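Long-range contacts in hypothetical protein TTHA0179 (Thermus thermophilus, PDB 2DPW), which is of unknown function but probably acts as a nucleotidyltransferase of the MobA-like kind: residues Ser4-Ala9 with Arg86-Gly92; Ala112-Tyr116 with Leu149-Leu155. One frame throughout, in Å; residues are numbered along the deposited sequence.

Interaction 1 (Ser4-Ala9 with Arg86-Gly92)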
# COMPACT_ATOMS: atom_id res chain seq x y z
N SER A 4 -2.25 -4.14 -15.10
CA SER A 4 -1.01 -4.08 -14.37
C SER A 4 -1.11 -3.89 -12.88
O SER A 4 -2.09 -3.37 -12.36
CB SER A 4 -0.11 -2.99 -14.95
OG SER A 4 0.30 -3.36 -16.24
N ALA A 5 -0.07 -4.33 -12.20
CA ALA A 5 0.05 -4.22 -10.77
C ALA A 5 1.51 -3.87 -10.55
O ALA A 5 2.34 -4.12 -11.43
CB ALA A 5 -0.26 -5.54 -10.12
N ILE A 6 1.83 -3.26 -9.42
CA ILE A 6 3.22 -2.92 -9.16
C ILE A 6 3.56 -3.29 -7.74
O ILE A 6 2.83 -2.99 -6.81
CB ILE A 6 3.53 -1.43 -9.36
CG1 ILE A 6 3.21 -1.02 -10.80
CG2 ILE A 6 5.00 -1.16 -9.01
CD1 ILE A 6 3.49 0.43 -11.13
N VAL A 7 4.69 -3.96 -7.58
CA VAL A 7 5.12 -4.36 -6.27
C VAL A 7 6.40 -3.66 -5.90
O VAL A 7 7.46 -3.87 -6.51
CB VAL A 7 5.32 -5.85 -6.21
CG1 VAL A 7 5.77 -6.25 -4.85
CG2 VAL A 7 4.02 -6.54 -6.57
N LEU A 8 6.29 -2.80 -4.90
CA LEU A 8 7.41 -2.04 -4.39
C LEU A 8 7.99 -2.83 -3.24
O LEU A 8 7.74 -2.54 -2.08
CB LEU A 8 6.93 -0.67 -3.91
CG LEU A 8 6.25 0.15 -5.01
CD1 LEU A 8 5.81 1.48 -4.44
CD2 LEU A 8 7.22 0.36 -6.18
N ALA A 9 8.75 -3.86 -3.60
CA ALA A 9 9.38 -4.72 -2.63
C ALA A 9 10.74 -4.14 -2.34
O ALA A 9 11.53 -4.70 -1.58
CB ALA A 9 9.52 -6.12 -3.18
N ARG A 86 -5.50 1.60 -15.09
CA ARG A 86 -5.67 1.63 -13.64
C ARG A 86 -4.74 0.55 -13.10
O ARG A 86 -4.78 -0.59 -13.57
CB ARG A 86 -7.11 1.33 -13.24
CG ARG A 86 -7.46 1.87 -11.87
CD ARG A 86 -8.95 1.74 -11.54
NE ARG A 86 -9.36 0.35 -11.37
CZ ARG A 86 -10.52 -0.04 -10.86
NH1 ARG A 86 -11.41 0.86 -10.46
NH2 ARG A 86 -10.80 -1.34 -10.75
N VAL A 87 -3.89 0.92 -12.15
CA VAL A 87 -2.93 -0.01 -11.57
C VAL A 87 -2.99 -0.13 -10.06
O VAL A 87 -3.18 0.85 -9.34
CB VAL A 87 -1.48 0.37 -11.95
CG1 VAL A 87 -0.48 -0.54 -11.23
CG2 VAL A 87 -1.31 0.26 -13.45
N LEU A 88 -2.83 -1.36 -9.59
CA LEU A 88 -2.84 -1.63 -8.17
C LEU A 88 -1.42 -1.73 -7.66
O LEU A 88 -0.60 -2.50 -8.15
CB LEU A 88 -3.59 -2.93 -7.88
CG LEU A 88 -3.59 -3.35 -6.41
CD1 LEU A 88 -4.21 -2.25 -5.56
CD2 LEU A 88 -4.36 -4.63 -6.25
N VAL A 89 -1.12 -0.92 -6.66
CA VAL A 89 0.21 -0.92 -6.10
C VAL A 89 0.19 -1.66 -4.79
O VAL A 89 -0.79 -1.61 -4.05
CB VAL A 89 0.71 0.50 -5.86
CG1 VAL A 89 2.14 0.46 -5.33
CG2 VAL A 89 0.62 1.29 -7.14
N ALA A 90 1.30 -2.34 -4.51
CA ALA A 90 1.43 -3.08 -3.27
C ALA A 90 2.88 -3.22 -2.85
O ALA A 90 3.79 -3.25 -3.69
CB ALA A 90 0.82 -4.45 -3.42
N THR A 91 3.09 -3.28 -1.54
CA THR A 91 4.42 -3.48 -0.98
C THR A 91 4.65 -5.00 -0.94
O THR A 91 3.69 -5.77 -0.88
CB THR A 91 4.51 -2.92 0.44
OG1 THR A 91 3.56 -3.59 1.27
CG2 THR A 91 4.23 -1.44 0.43
N GLY A 92 5.90 -5.42 -0.95
CA GLY A 92 6.18 -6.84 -0.93
C GLY A 92 6.23 -7.52 0.42
O GLY A 92 6.77 -8.62 0.52
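A90 N gives the central backbone hydrogen bond of this parallel pair to I6 O, at 2.8 Å. I6 also donates its own N to L88 O at 2.8 Å, and L8 N closes the ladder on A90 O at 2.8 Å. Thus I6 and A90 each bond through both N and O, while the rung from L88 N to S4 O is weak at 3.5 Å. Between these bonds, CA-H groups lean on the same carbonyls: V7 CA lies 3.1 Å from A90 O.

The 20° angle between the strands is the usual mild twist of neighbours in the central sheet of a Rossmann-like, GT-A type fold. Apolar residues suit both faces of strand 4-8, because helix 72-81 packs on I6 and L8, and on V89 beside them, and helix 35-44 on A5 and V7.

Side chains meet mainly on the face of I6 and L8. V87 CG1, set anti to its backbone N (chi1 175°), lies 3.7 Å from I6 CG1, the two side chains crossing at about a right angle, while V87 CG2 rests against S4 CB. Branching at CB suits valine to this extended backbone and gives it a methyl for each neighbour. Were V87 cut back to an alanine, I6 CG1 and S4 CB would probably lose these methyl contacts and a gap would open at the start of the pair. Farther along, L8 CD1 reaches V89 CG1 at 3.9 Å. On the other face, A5 and V7 lie against L42 of helix 35-44, A90 meets L148 of strand 148-152, and V7 CG1 extends to the backbone of G92.

Interaction 2 (Ala112-Tyr116 with Leu149-Leu155)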
# COMPACT_ATOMS: atom_id res chain seq x y z
N ALA A 112 -12.16 6.66 -9.19
CA ALA A 112 -11.32 7.78 -8.74
C ALA A 112 -9.85 7.58 -9.09
O ALA A 112 -9.34 6.46 -9.07
CB ALA A 112 -11.48 8.00 -7.23
N ALA A 113 -9.18 8.69 -9.41
CA ALA A 113 -7.76 8.69 -9.77
C ALA A 113 -6.95 7.90 -8.76
O ALA A 113 -5.99 7.20 -9.09
CB ALA A 113 -7.25 10.11 -9.81
N LEU A 114 -7.36 8.01 -7.51
CA LEU A 114 -6.67 7.35 -6.44
C LEU A 114 -7.64 6.77 -5.42
O LEU A 114 -8.52 7.46 -4.93
CB LEU A 114 -5.74 8.36 -5.77
CG LEU A 114 -4.90 7.89 -4.59
CD1 LEU A 114 -3.64 8.71 -4.52
CD2 LEU A 114 -5.71 8.01 -3.31
N VAL A 115 -7.47 5.48 -5.12
CA VAL A 115 -8.31 4.82 -4.14
C VAL A 115 -7.42 4.08 -3.14
O VAL A 115 -6.56 3.29 -3.53
CB VAL A 115 -9.30 3.84 -4.80
CG1 VAL A 115 -10.20 3.19 -3.74
CG2 VAL A 115 -10.16 4.60 -5.81
N TYR A 116 -7.62 4.34 -1.86
CA TYR A 116 -6.82 3.72 -0.82
C TYR A 116 -7.62 2.85 0.14
O TYR A 116 -8.35 3.36 0.98
CB TYR A 116 -6.11 4.78 -0.02
CG TYR A 116 -5.24 4.20 1.05
CD1 TYR A 116 -4.38 3.15 0.77
CD2 TYR A 116 -5.23 4.74 2.33
CE1 TYR A 116 -3.53 2.64 1.72
CE2 TYR A 116 -4.38 4.26 3.30
CZ TYR A 116 -3.53 3.21 2.99
OH TYR A 116 -2.67 2.72 3.94
N LEU A 149 -2.51 0.33 -2.99
CA LEU A 149 -2.94 1.62 -3.51
C LEU A 149 -3.34 1.44 -4.97
O LEU A 149 -2.54 1.03 -5.81
CB LEU A 149 -1.83 2.66 -3.41
CG LEU A 149 -2.27 4.09 -3.73
CD1 LEU A 149 -3.20 4.61 -2.64
CD2 LEU A 149 -1.05 4.96 -3.84
N LEU A 150 -4.60 1.76 -5.25
CA LEU A 150 -5.16 1.64 -6.59
C LEU A 150 -5.08 2.99 -7.33
O LEU A 150 -5.69 3.98 -6.92
CB LEU A 150 -6.61 1.17 -6.45
CG LEU A 150 -7.37 0.84 -7.73
CD1 LEU A 150 -6.52 -0.03 -8.66
CD2 LEU A 150 -8.65 0.14 -7.36
N LEU A 151 -4.33 3.03 -8.43
CA LEU A 151 -4.17 4.28 -9.17
C LEU A 151 -4.57 4.28 -10.62
O LEU A 151 -4.46 3.28 -11.33
CB LEU A 151 -2.71 4.74 -9.17
CG LEU A 151 -1.90 4.90 -7.89
CD1 LEU A 151 -0.50 5.25 -8.30
CD2 LEU A 151 -2.52 5.96 -6.96
N ASP A 152 -5.03 5.44 -11.06
CA ASP A 152 -5.36 5.62 -12.45
C ASP A 152 -4.13 6.40 -12.91
O ASP A 152 -4.08 7.62 -12.77
CB ASP A 152 -6.60 6.48 -12.61
CG ASP A 152 -7.02 6.58 -14.03
OD1 ASP A 152 -7.65 5.63 -14.53
OD2 ASP A 152 -6.69 7.61 -14.68
N LYS A 153 -3.14 5.67 -13.42
CA LYS A 153 -1.87 6.24 -13.89
C LYS A 153 -2.10 7.60 -14.54
O LYS A 153 -1.53 8.61 -14.12
CB LYS A 153 -1.20 5.35 -14.93
CG LYS A 153 0.01 6.03 -15.57
CD LYS A 153 0.74 5.16 -16.56
CE LYS A 153 1.95 5.89 -17.12
NZ LYS A 153 2.64 5.14 -18.19
N SER A 154 -2.92 7.59 -15.59
CA SER A 154 -3.27 8.77 -16.36
C SER A 154 -3.83 9.90 -15.53
O SER A 154 -3.47 11.04 -15.77
CB SER A 154 -4.31 8.40 -17.39
OG SER A 154 -5.20 7.41 -16.88
N LEU A 155 -4.72 9.62 -14.59
CA LEU A 155 -5.28 10.70 -13.78
C LEU A 155 -4.27 11.21 -12.76
O LEU A 155 -4.16 12.39 -12.45
CB LEU A 155 -6.51 10.22 -13.03
CG LEU A 155 -7.81 9.93 -13.78
CD1 LEU A 155 -8.84 9.30 -12.85
CD2 LEU A 155 -8.31 11.22 -14.33
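V115 and L150 form the hydrogen-bonded pair of this antiparallel ladder: V115 N gives to L150 O at 2.9 Å, in the carbonyl plane, and L150 N returns a bond to V115 O at 3.0 Å. Two residues along each strand, D152 N donates to A113 O at 2.8 Å, from a position tilted out of that carbonyl's plane.

L114 and L151, a non-hydrogen-bonded pair, lie side by side and point the same way, with L114 CD1 3.8 Å from L151 CD2. With its CG anti to the backbone N (chi1 -171°), L149 brings CD1 over to the other strand, where it lies 3.9 Å from Y116 CD1, the two side chains crossing at about a right angle. Leucine suits these places because its forked end can reach across to the neighbouring strand. A113, with only a methyl, admits L155 from the following helical turn.

Around this shell, F156 packs on L114 and L151, and the backbones of L114 and Y116 hydrogen-bond to E209, R211 and L213 along the other edge of strand 114-120. The hydroxyl of Y116 is hydrogen-bonded to G146 O, which fixes the far end of the ring. D152 occupies the N-cap position, where an antiparallel sheet strand passes directly into a helix.

How the interactions relate
Both contacts belong to one mixed sheet and are joined through strands 86-91 and 148-152, which run antiparallel to each other: V89 N lies 2.6 Å from L149 O and V87 N 2.6 Å from L151 O, both probable hydrogen bonds. Interaction 1 is the more buried, its centre about 8 Å from that of the chain, and small and branched aliphatic residues of its parallel strands meet covering helices. Interaction 2 lies about 12 Å from that centre and is only partly buried. Its antiparallel pairing relies on leucines. Both contacts have polar residues toward their ends, R86 and T91 in interaction 1, Y116 and D152 in interaction 2.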